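Putative creatinine amidohydrolase (Bacteroides fragilis, PDB 3LUB) probably hydrolyses carbon-nitrogen bonds of linear amides as a zinc-dependent member of the creatininase superfamily. Local coordinates at residues 70-78 against 88-98; 111-119 against 240-250. One frame throughout, in Å; residues are numbered along the deposited sequence.

Contact 1: residues 70-78 against 88-98; sequences PPVPFGAHN and IHTRYATQQAI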
loop_
_atom_site.group_PDB
_atom_site.type_symbol
_atom_site.label_atom_id
_atom_site.label_comp_id
_atom_site.label_asym_id
_atom_site.label_seq_id
_atom_site.Cartn_x
_atom_site.Cartn_y
_atom_site.Cartn_z
ATOM N N PRO F 70 14.000 17.328 -14.656
ATOM C CA PRO F 70 13.260 18.377 -13.964
ATOM C C PRO F 70 13.296 18.186 -12.443
ATOM O O PRO F 70 13.175 17.069 -11.949
ATOM C CB PRO F 70 11.844 18.227 -14.530
ATOM C CG PRO F 70 12.040 17.558 -15.845
ATOM C CD PRO F 70 13.126 16.572 -15.576
ATOM N N PRO F 71 13.471 19.270 -11.700
ATOM C CA PRO F 71 13.460 19.106 -10.233
ATOM C C PRO F 71 12.140 18.552 -9.618
ATOM O O PRO F 71 11.057 18.871 -10.083
ATOM C CB PRO F 71 13.788 20.500 -9.710
ATOM C CG PRO F 71 13.865 21.383 -10.851
ATOM C CD PRO F 71 13.691 20.658 -12.116
ATOM N N VAL F 72 12.247 17.735 -8.569
ATOM C CA VAL F 72 11.075 17.203 -7.916
ATOM C C VAL F 72 10.717 18.191 -6.815
ATOM O O VAL F 72 11.523 18.446 -5.926
ATOM C CB VAL F 72 11.316 15.767 -7.340
ATOM C CG1 VAL F 72 10.021 15.163 -6.890
ATOM C CG2 VAL F 72 11.974 14.877 -8.340
ATOM N N PRO F 73 9.500 18.777 -6.850
ATOM C CA PRO F 73 9.218 19.792 -5.856
ATOM C C PRO F 73 8.532 19.248 -4.589
ATOM O O PRO F 73 7.798 19.986 -3.947
ATOM C CB PRO F 73 8.266 20.703 -6.621
ATOM C CG PRO F 73 7.443 19.738 -7.422
ATOM C CD PRO F 73 8.352 18.581 -7.760
ATOM N N PHE F 74 8.740 17.968 -4.261
ATOM C CA PHE F 74 8.010 17.307 -3.175
ATOM C C PHE F 74 8.986 16.933 -2.067
ATOM O O PHE F 74 9.652 15.887 -2.147
ATOM C CB PHE F 74 7.221 16.089 -3.683
ATOM C CG PHE F 74 6.164 16.446 -4.675
ATOM C CD1 PHE F 74 5.030 17.145 -4.272
ATOM C CD2 PHE F 74 6.297 16.131 -6.007
ATOM C CE1 PHE F 74 4.091 17.556 -5.192
ATOM C CE2 PHE F 74 5.328 16.527 -6.936
ATOM C CZ PHE F 74 4.235 17.248 -6.520
ATOM N N GLY F 75 9.036 17.812 -1.053
ATOM C CA GLY F 75 9.881 17.685 0.132
ATOM C C GLY F 75 9.169 17.113 1.335
ATOM O O GLY F 75 7.959 17.067 1.354
ATOM N N ALA F 76 9.950 16.588 2.284
ATOM C CA ALA F 76 9.507 16.140 3.593
ATOM C C ALA F 76 9.768 17.275 4.577
ATOM O O ALA F 76 10.936 17.705 4.759
ATOM C CB ALA F 76 10.302 14.906 4.022
ATOM N N HIS F 77 8.709 17.688 5.272
ATOM C CA HIS F 77 8.730 18.884 6.130
ATOM C C HIS F 77 8.423 18.625 7.588
ATOM O O HIS F 77 8.039 17.508 7.962
ATOM C CB HIS F 77 7.781 19.927 5.545
ATOM C CG HIS F 77 8.274 20.437 4.247
ATOM N ND1 HIS F 77 9.453 21.137 4.147
ATOM C CD2 HIS F 77 7.853 20.224 2.982
ATOM C CE1 HIS F 77 9.696 21.399 2.877
ATOM N NE2 HIS F 77 8.742 20.855 2.149
ATOM N N ASN F 78 8.642 19.660 8.410
ATOM C CA ASN F 78 8.577 19.515 9.849
ATOM C C ASN F 78 7.259 19.966 10.423
ATOM O O ASN F 78 6.497 20.698 9.782
ATOM C CB ASN F 78 9.689 20.348 10.531
ATOM C CG ASN F 78 11.036 19.708 10.458
ATOM O OD1 ASN F 78 11.310 18.940 9.555
ATOM N ND2 ASN F 78 11.908 20.053 11.395
ATOM N N ILE F 88 4.064 22.200 1.022
ATOM C CA ILE F 88 3.498 20.891 0.749
ATOM C C ILE F 88 4.347 19.784 1.385
ATOM O O ILE F 88 5.448 19.486 0.885
ATOM C CB ILE F 88 3.357 20.584 -0.797
ATOM C CG1 ILE F 88 2.500 21.652 -1.512
ATOM C CG2 ILE F 88 2.765 19.213 -0.994
ATOM C CD1 ILE F 88 1.079 21.987 -0.824
ATOM N N HIS F 89 3.840 19.153 2.455
ATOM C CA HIS F 89 4.559 18.027 3.061
ATOM C C HIS F 89 4.299 16.786 2.206
ATOM O O HIS F 89 3.156 16.441 1.895
ATOM C CB HIS F 89 4.192 17.799 4.547
ATOM C CG HIS F 89 4.760 16.535 5.106
ATOM N ND1 HIS F 89 6.116 16.346 5.295
ATOM C CD2 HIS F 89 4.164 15.373 5.464
ATOM C CE1 HIS F 89 6.329 15.123 5.743
ATOM N NE2 HIS F 89 5.164 14.503 5.824
ATOM N N THR F 90 5.362 16.090 1.860
ATOM C CA THR F 90 5.253 14.839 1.165
ATOM C C THR F 90 5.645 13.697 2.091
ATOM O O THR F 90 6.722 13.731 2.685
ATOM C CB THR F 90 6.192 14.851 -0.056
ATOM O OG1 THR F 90 6.113 16.147 -0.671
ATOM C CG2 THR F 90 5.798 13.804 -1.017
ATOM N N ARG F 91 4.795 12.675 2.186
ATOM C CA ARG F 91 5.135 11.457 2.936
ATOM C C ARG F 91 6.273 10.704 2.262
ATOM O O ARG F 91 6.407 10.715 1.033
ATOM C CB ARG F 91 3.947 10.513 3.089
ATOM C CG ARG F 91 2.832 10.972 4.006
ATOM C CD ARG F 91 1.562 10.152 3.792
ATOM N NE ARG F 91 1.025 10.345 2.444
ATOM C CZ ARG F 91 -0.071 9.774 1.956
ATOM N NH1 ARG F 91 -0.768 8.943 2.691
ATOM N NH2 ARG F 91 -0.475 10.037 0.719
ATOM N N TYR F 92 7.086 10.033 3.076
ATOM C CA TYR F 92 8.203 9.228 2.575
ATOM C C TYR F 92 7.731 8.223 1.522
ATOM O O TYR F 92 8.425 7.975 0.566
ATOM C CB TYR F 92 8.879 8.488 3.750
ATOM C CG TYR F 92 10.219 7.813 3.417
ATOM C CD1 TYR F 92 10.284 6.578 2.718
ATOM C CD2 TYR F 92 11.413 8.403 3.789
ATOM C CE1 TYR F 92 11.518 5.975 2.404
ATOM C CE2 TYR F 92 12.645 7.787 3.497
ATOM C CZ TYR F 92 12.675 6.582 2.815
ATOM O OH TYR F 92 13.897 6.038 2.536
ATOM N N ALA F 93 6.568 7.596 1.728
ATOM C CA ALA F 93 6.042 6.587 0.795
ATOM C C ALA F 93 5.720 7.195 -0.556
ATOM O O ALA F 93 5.867 6.559 -1.606
ATOM C CB ALA F 93 4.794 5.877 1.391
ATOM N N THR F 94 5.282 8.437 -0.542
ATOM C CA THR F 94 4.933 9.151 -1.752
ATOM C C THR F 94 6.208 9.419 -2.523
ATOM O O THR F 94 6.239 9.235 -3.728
ATOM C CB THR F 94 4.231 10.492 -1.433
ATOM O OG1 THR F 94 3.039 10.246 -0.694
ATOM C CG2 THR F 94 3.904 11.276 -2.731
ATOM N N GLN F 95 7.247 9.882 -1.815
ATOM C CA GLN F 95 8.571 10.122 -2.416
ATOM C C GLN F 95 9.116 8.839 -2.996
ATOM O O GLN F 95 9.646 8.814 -4.080
ATOM C CB GLN F 95 9.561 10.699 -1.408
ATOM C CG GLN F 95 9.222 12.103 -0.928
ATOM C CD GLN F 95 10.255 12.675 0.024
ATOM O OE1 GLN F 95 10.660 12.032 0.988
ATOM N NE2 GLN F 95 10.656 13.895 -0.225
ATOM N N GLN F 96 8.974 7.758 -2.256
ATOM C CA GLN F 96 9.519 6.487 -2.710
ATOM C C GLN F 96 8.796 6.036 -3.971
ATOM O O GLN F 96 9.400 5.510 -4.879
ATOM C CB GLN F 96 9.430 5.457 -1.595
ATOM C CG GLN F 96 9.944 4.093 -1.976
ATOM C CD GLN F 96 9.901 3.102 -0.819
ATOM O OE1 GLN F 96 10.519 3.317 0.227
ATOM N NE2 GLN F 96 9.196 1.986 -1.023
ATOM N N ALA F 97 7.500 6.232 -4.035
ATOM C CA ALA F 97 6.737 5.899 -5.219
ATOM C C ALA F 97 7.228 6.696 -6.415
ATOM O O ALA F 97 7.334 6.159 -7.497
ATOM C CB ALA F 97 5.231 6.161 -4.996
ATOM N N ILE F 98 7.518 7.986 -6.207
ATOM C CA ILE F 98 8.060 8.851 -7.254
ATOM C C ILE F 98 9.380 8.294 -7.791
ATOM O O ILE F 98 9.517 8.102 -9.006
ATOM C CB ILE F 98 8.245 10.325 -6.763
ATOM C CG1 ILE F 98 6.864 10.997 -6.577
ATOM C CG2 ILE F 98 9.079 11.120 -7.773
ATOM C CD1 ILE F 98 6.890 12.280 -5.725
HETATM O O HOH W 1 7.677 20.362 -0.252
#
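T90 grips G75 with two donors: its backbone N lies 2.8 Å from G75 O. The second donor, T90 OG1, is 2.9 Å from G75 O and tilted out of the plane of the G75 carbonyl. A chi1 of -41° keeps OG1 beside T90's own backbone N, which is why both donors converge on one acceptor. Q95 adds a bond at the preceding carbonyl. Its extended chain brings NE2 to 2.9 Å from F74 O, which lies near the plane of the amide. At the other end, H77 N points to H89 ND1 over 2.9 Å with an N-H...N angle of 171°, and the donor lies almost in the plane of the imidazole. H89 NE2 bonds to D131 of the third subunit, consistent with a proton on NE2 and a lone pair on ND1.

This polar half is tight; the apolar flank is looser. I98 CD1 comes to 3.9 Å from F74 CD2, the two side chains crossing at about a right angle, while V72 CG1 and I98 CG2 are 4.2 Å apart. Water also enters the contact: water 1 accepts from G75 N and donates to I88 O, 2.7 Å from the latter, and bonds H77 NE2, which meets it at the ring edge.

Beyond the pair, A76 O accepts from NE2 of the zinc ligand H120, whose ring also meets that of H77, so the loop forms part of the second shell of the metal site. It runs from strand 66-68 toward helix 92-108, with V72 bonded through its backbone to P27 and G29, I98 and Q95 packing on W28 of strand 23-28, and Q95 also touching M128 of helix 126-135.

Contact 2: residues 111-119 against 240-250; sequences FRKLLILSG and LAGLFEEMAQH
K113 NZ donates to M247 O in the carbonyl plane, with a C=O...N angle of 147°; the modelled separation of 2.5 Å is short enough that its exact value is doubtful. The lysine reaches it with an extended chain, CD and CE running close to the same oxygen. M247 O belongs to the last turn of helix 226-249, where a positive charge would be expected to suit the carbonyl end of the helix. M247 itself, modelled as selenomethionine, bends at chi3 (74°) so that CE turns back toward the strand, 3.8 Å from L114 O.

The helix runs nearly antiparallel to strand 113-118, their short segments 157° apart in direction with axes 9.7 Å apart at closest approach. This is one helix-on-sheet layer of an alpha/beta fold: strand 113-118 is an inner strand of the parallel sheet, and K113, L115 and L117 point to the helix while L114 points away.

L115 is the hub of the apolar part. Its CD2 meets the edge of the F244 ring at CE1, 3.8 Å away, and lies 4.0 Å from L243 CD2. Further along, L117 and L240 meet tip to tip, CD2 of L117 being 4.0 Å from CD1 of L240. Helix 42-62 packs alongside, with A51 against L117, I50 against L240 and A54 against F244.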
loop_
_atom_site.group_PDB
_atom_site.type_symbol
_atom_site.label_atom_id
_atom_site.label_comp_id
_atom_site.label_asym_id
_atom_site.label_seq_id
_atom_site.Cartn_x
_atom_site.Cartn_y
_atom_site.Cartn_z
ATOM N N PHE F 111 19.453 3.334 -19.059
ATOM C CA PHE F 111 20.309 4.056 -18.130
ATOM C C PHE F 111 20.565 3.225 -16.898
ATOM O O PHE F 111 19.715 2.431 -16.488
ATOM C CB PHE F 111 19.689 5.422 -17.755
ATOM C CG PHE F 111 19.483 6.298 -18.937
ATOM C CD1 PHE F 111 20.578 6.744 -19.672
ATOM C CD2 PHE F 111 18.205 6.631 -19.372
ATOM C CE1 PHE F 111 20.408 7.528 -20.783
ATOM C CE2 PHE F 111 18.034 7.407 -20.523
ATOM C CZ PHE F 111 19.144 7.855 -21.216
ATOM N N ARG F 112 21.733 3.427 -16.302
ATOM C CA ARG F 112 22.181 2.633 -15.169
ATOM C C ARG F 112 22.859 3.406 -14.083
ATOM O O ARG F 112 23.349 2.785 -13.173
ATOM C CB ARG F 112 23.156 1.551 -15.650
ATOM C CG ARG F 112 22.562 0.606 -16.673
ATOM C CD ARG F 112 21.436 -0.234 -16.037
ATOM N NE ARG F 112 20.880 -1.245 -16.932
ATOM C CZ ARG F 112 19.832 -1.068 -17.721
ATOM N NH1 ARG F 112 19.203 0.095 -17.772
ATOM N NH2 ARG F 112 19.407 -2.055 -18.482
ATOM N N LYS F 113 22.908 4.729 -14.146
ATOM C CA LYS F 113 23.575 5.532 -13.141
ATOM C C LYS F 113 22.788 6.817 -12.900
ATOM O O LYS F 113 22.484 7.570 -13.862
ATOM C CB LYS F 113 24.973 5.901 -13.626
ATOM C CG LYS F 113 25.834 4.705 -13.854
ATOM C CD LYS F 113 27.170 5.080 -14.403
ATOM C CE LYS F 113 28.098 3.862 -14.422
ATOM N NZ LYS F 113 29.251 4.136 -15.338
ATOM N N LEU F 114 22.469 7.072 -11.630
ATOM C CA LEU F 114 21.657 8.220 -11.256
ATOM C C LEU F 114 22.217 8.854 -10.014
ATOM O O LEU F 114 22.549 8.160 -9.060
ATOM C CB LEU F 114 20.192 7.761 -10.997
ATOM C CG LEU F 114 19.162 8.745 -10.439
ATOM C CD1 LEU F 114 18.786 9.874 -11.424
ATOM C CD2 LEU F 114 17.887 7.998 -9.973
ATOM N N LEU F 115 22.325 10.181 -10.012
ATOM C CA LEU F 115 22.603 10.930 -8.797
ATOM C C LEU F 115 21.387 11.747 -8.445
ATOM O O LEU F 115 20.908 12.514 -9.275
ATOM C CB LEU F 115 23.794 11.859 -8.963
ATOM C CG LEU F 115 24.067 12.745 -7.738
ATOM C CD1 LEU F 115 24.669 11.896 -6.640
ATOM C CD2 LEU F 115 24.901 13.947 -8.056
ATOM N N ILE F 116 20.916 11.593 -7.210
ATOM C CA ILE F 116 19.901 12.470 -6.635
ATOM C C ILE F 116 20.611 13.639 -5.953
ATOM O O ILE F 116 21.348 13.427 -5.006
ATOM C CB ILE F 116 18.977 11.749 -5.594
ATOM C CG1 ILE F 116 18.322 10.496 -6.218
ATOM C CG2 ILE F 116 17.922 12.718 -5.102
ATOM C CD1 ILE F 116 17.770 9.474 -5.218
ATOM N N LEU F 117 20.432 14.855 -6.491
ATOM C CA LEU F 117 21.033 16.044 -5.902
ATOM C C LEU F 117 19.949 16.838 -5.167
ATOM O O LEU F 117 19.126 17.529 -5.783
ATOM C CB LEU F 117 21.725 16.909 -6.976
ATOM C CG LEU F 117 22.554 18.110 -6.483
ATOM C CD1 LEU F 117 23.678 17.686 -5.530
ATOM C CD2 LEU F 117 23.121 18.897 -7.653
ATOM N N SER F 118 19.940 16.716 -3.845
ATOM C CA SER F 118 18.898 17.316 -3.053
ATOM C C SER F 118 19.233 18.762 -2.682
ATOM O O SER F 118 20.360 19.112 -2.390
ATOM C CB SER F 118 18.600 16.495 -1.779
ATOM O OG SER F 118 17.457 17.019 -1.085
ATOM N N GLY F 119 18.189 19.589 -2.659
ATOM C CA GLY F 119 18.265 20.955 -2.178
ATOM C C GLY F 119 17.641 21.116 -0.821
ATOM O O GLY F 119 17.688 22.200 -0.271
ATOM N N LEU F 240 31.307 18.156 -8.091
ATOM C CA LEU F 240 30.208 17.399 -8.689
ATOM C C LEU F 240 30.584 16.933 -10.098
ATOM O O LEU F 240 30.393 15.768 -10.443
ATOM C CB LEU F 240 28.892 18.214 -8.661
ATOM C CG LEU F 240 28.208 18.271 -7.287
ATOM C CD1 LEU F 240 27.109 19.341 -7.165
ATOM C CD2 LEU F 240 27.644 16.857 -6.850
ATOM N N ALA F 241 31.173 17.825 -10.889
ATOM C CA ALA F 241 31.681 17.466 -12.205
ATOM C C ALA F 241 32.616 16.249 -12.136
ATOM O O ALA F 241 32.515 15.326 -12.941
ATOM C CB ALA F 241 32.419 18.665 -12.834
ATOM N N GLY F 242 33.534 16.274 -11.177
ATOM C CA GLY F 242 34.410 15.137 -10.928
ATOM C C GLY F 242 33.696 13.816 -10.604
ATOM O O GLY F 242 34.075 12.743 -11.115
ATOM N N LEU F 243 32.675 13.893 -9.769
ATOM C CA LEU F 243 31.842 12.741 -9.456
ATOM C C LEU F 243 31.086 12.239 -10.663
ATOM O O LEU F 243 31.000 11.019 -10.884
ATOM C CB LEU F 243 30.847 13.082 -8.337
ATOM C CG LEU F 243 29.715 12.076 -8.057
ATOM C CD1 LEU F 243 30.239 10.905 -7.341
ATOM C CD2 LEU F 243 28.608 12.747 -7.221
ATOM N N PHE F 244 30.512 13.155 -11.444
ATOM C CA PHE F 244 29.856 12.748 -12.699
ATOM C C PHE F 244 30.848 11.979 -13.585
ATOM O O PHE F 244 30.529 10.938 -14.113
ATOM C CB PHE F 244 29.314 13.940 -13.526
ATOM C CG PHE F 244 28.284 14.800 -12.823
ATOM C CD1 PHE F 244 27.797 14.497 -11.557
ATOM C CD2 PHE F 244 27.783 15.911 -13.464
ATOM C CE1 PHE F 244 26.870 15.323 -10.941
ATOM C CE2 PHE F 244 26.840 16.724 -12.857
ATOM C CZ PHE F 244 26.390 16.432 -11.591
ATOM N N GLU F 245 32.047 12.513 -13.766
ATOM C CA GLU F 245 33.032 11.856 -14.661
ATOM C C GLU F 245 33.421 10.467 -14.184
ATOM O O GLU F 245 33.467 9.535 -14.972
ATOM C CB GLU F 245 34.309 12.691 -14.803
ATOM C CG GLU F 245 34.172 13.966 -15.657
ATOM C CD GLU F 245 35.095 15.096 -15.188
ATOM O OE1 GLU F 245 35.813 14.868 -14.183
ATOM O OE2 GLU F 245 35.102 16.201 -15.806
ATOM N N GLU F 246 33.720 10.335 -12.900
ATOM C CA GLU F 246 34.120 9.038 -12.331
ATOM C C GLU F 246 32.971 8.041 -12.314
ATOM O O GLU F 246 33.187 6.861 -12.539
ATOM C CB GLU F 246 34.644 9.200 -10.924
ATOM C CG GLU F 246 35.880 10.045 -10.809
ATOM C CD GLU F 246 36.045 10.595 -9.398
ATOM O OE1 GLU F 246 35.095 10.430 -8.585
ATOM O OE2 GLU F 246 37.103 11.201 -9.091
HETATM N N MSE F 247 31.751 8.497 -12.055
HETATM C CA MSE F 247 30.578 7.624 -12.204
HETATM C C MSE F 247 30.444 7.078 -13.608
HETATM O O MSE F 247 30.152 5.890 -13.776
HETATM C CB MSE F 247 29.283 8.334 -11.813
HETATM C CG MSE F 247 29.109 8.491 -10.318
HETATM SE SE MSE F 247 27.457 9.450 -9.890
HETATM C CE MSE F 247 26.169 7.984 -10.311
ATOM N N ALA F 248 30.683 7.933 -14.609
ATOM C CA ALA F 248 30.649 7.529 -16.033
ATOM C C ALA F 248 31.763 6.580 -16.439
ATOM O O ALA F 248 31.559 5.716 -17.300
ATOM C CB ALA F 248 30.703 8.749 -16.941
ATOM N N GLN F 249 32.941 6.750 -15.842
ATOM C CA GLN F 249 34.162 6.067 -16.323
ATOM C C GLN F 249 34.556 4.826 -15.505
ATOM O O GLN F 249 35.416 4.060 -15.913
ATOM C CB GLN F 249 35.304 7.085 -16.374
ATOM C CG GLN F 249 35.104 8.080 -17.539
ATOM C CD GLN F 249 36.006 9.314 -17.488
ATOM O OE1 GLN F 249 36.795 9.505 -16.542
ATOM N NE2 GLN F 249 35.883 10.169 -18.518
ATOM N N HIS F 250 33.927 4.630 -14.354
ATOM C CA HIS F 250 34.218 3.471 -13.507
ATOM C C HIS F 250 32.960 2.798 -13.053
ATOM O O HIS F 250 31.923 3.421 -12.893
ATOM C CB HIS F 250 34.970 3.866 -12.245
ATOM C CG HIS F 250 36.240 4.598 -12.502
ATOM N ND1 HIS F 250 37.384 3.964 -12.932
ATOM C CD2 HIS F 250 36.545 5.911 -12.397
ATOM C CE1 HIS F 250 38.346 4.860 -13.073
ATOM N NE2 HIS F 250 37.863 6.048 -12.755
#

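Contact 1 closes before contact 2 opens along the chain, and helix 92-108, which begins in the first, is followed directly by strand 113-118 of the second. Their centres are 22 Å apart and their nearest atoms about 7 Å, so they do not touch. Both pack against the parallel sheet: residues 88-98 meet strand 23-28 at W28, while residues 240-250 cover its neighbour 113-118 together with helix 42-62. Contact 1 lies beside the zinc site, with the H77 side chain about 5 Å from a zinc ion; in contact 2 the side chain of L117 is about 13 Å from a bound zinc ion. The third subunit touches both, so each also takes part in the six-chain assembly.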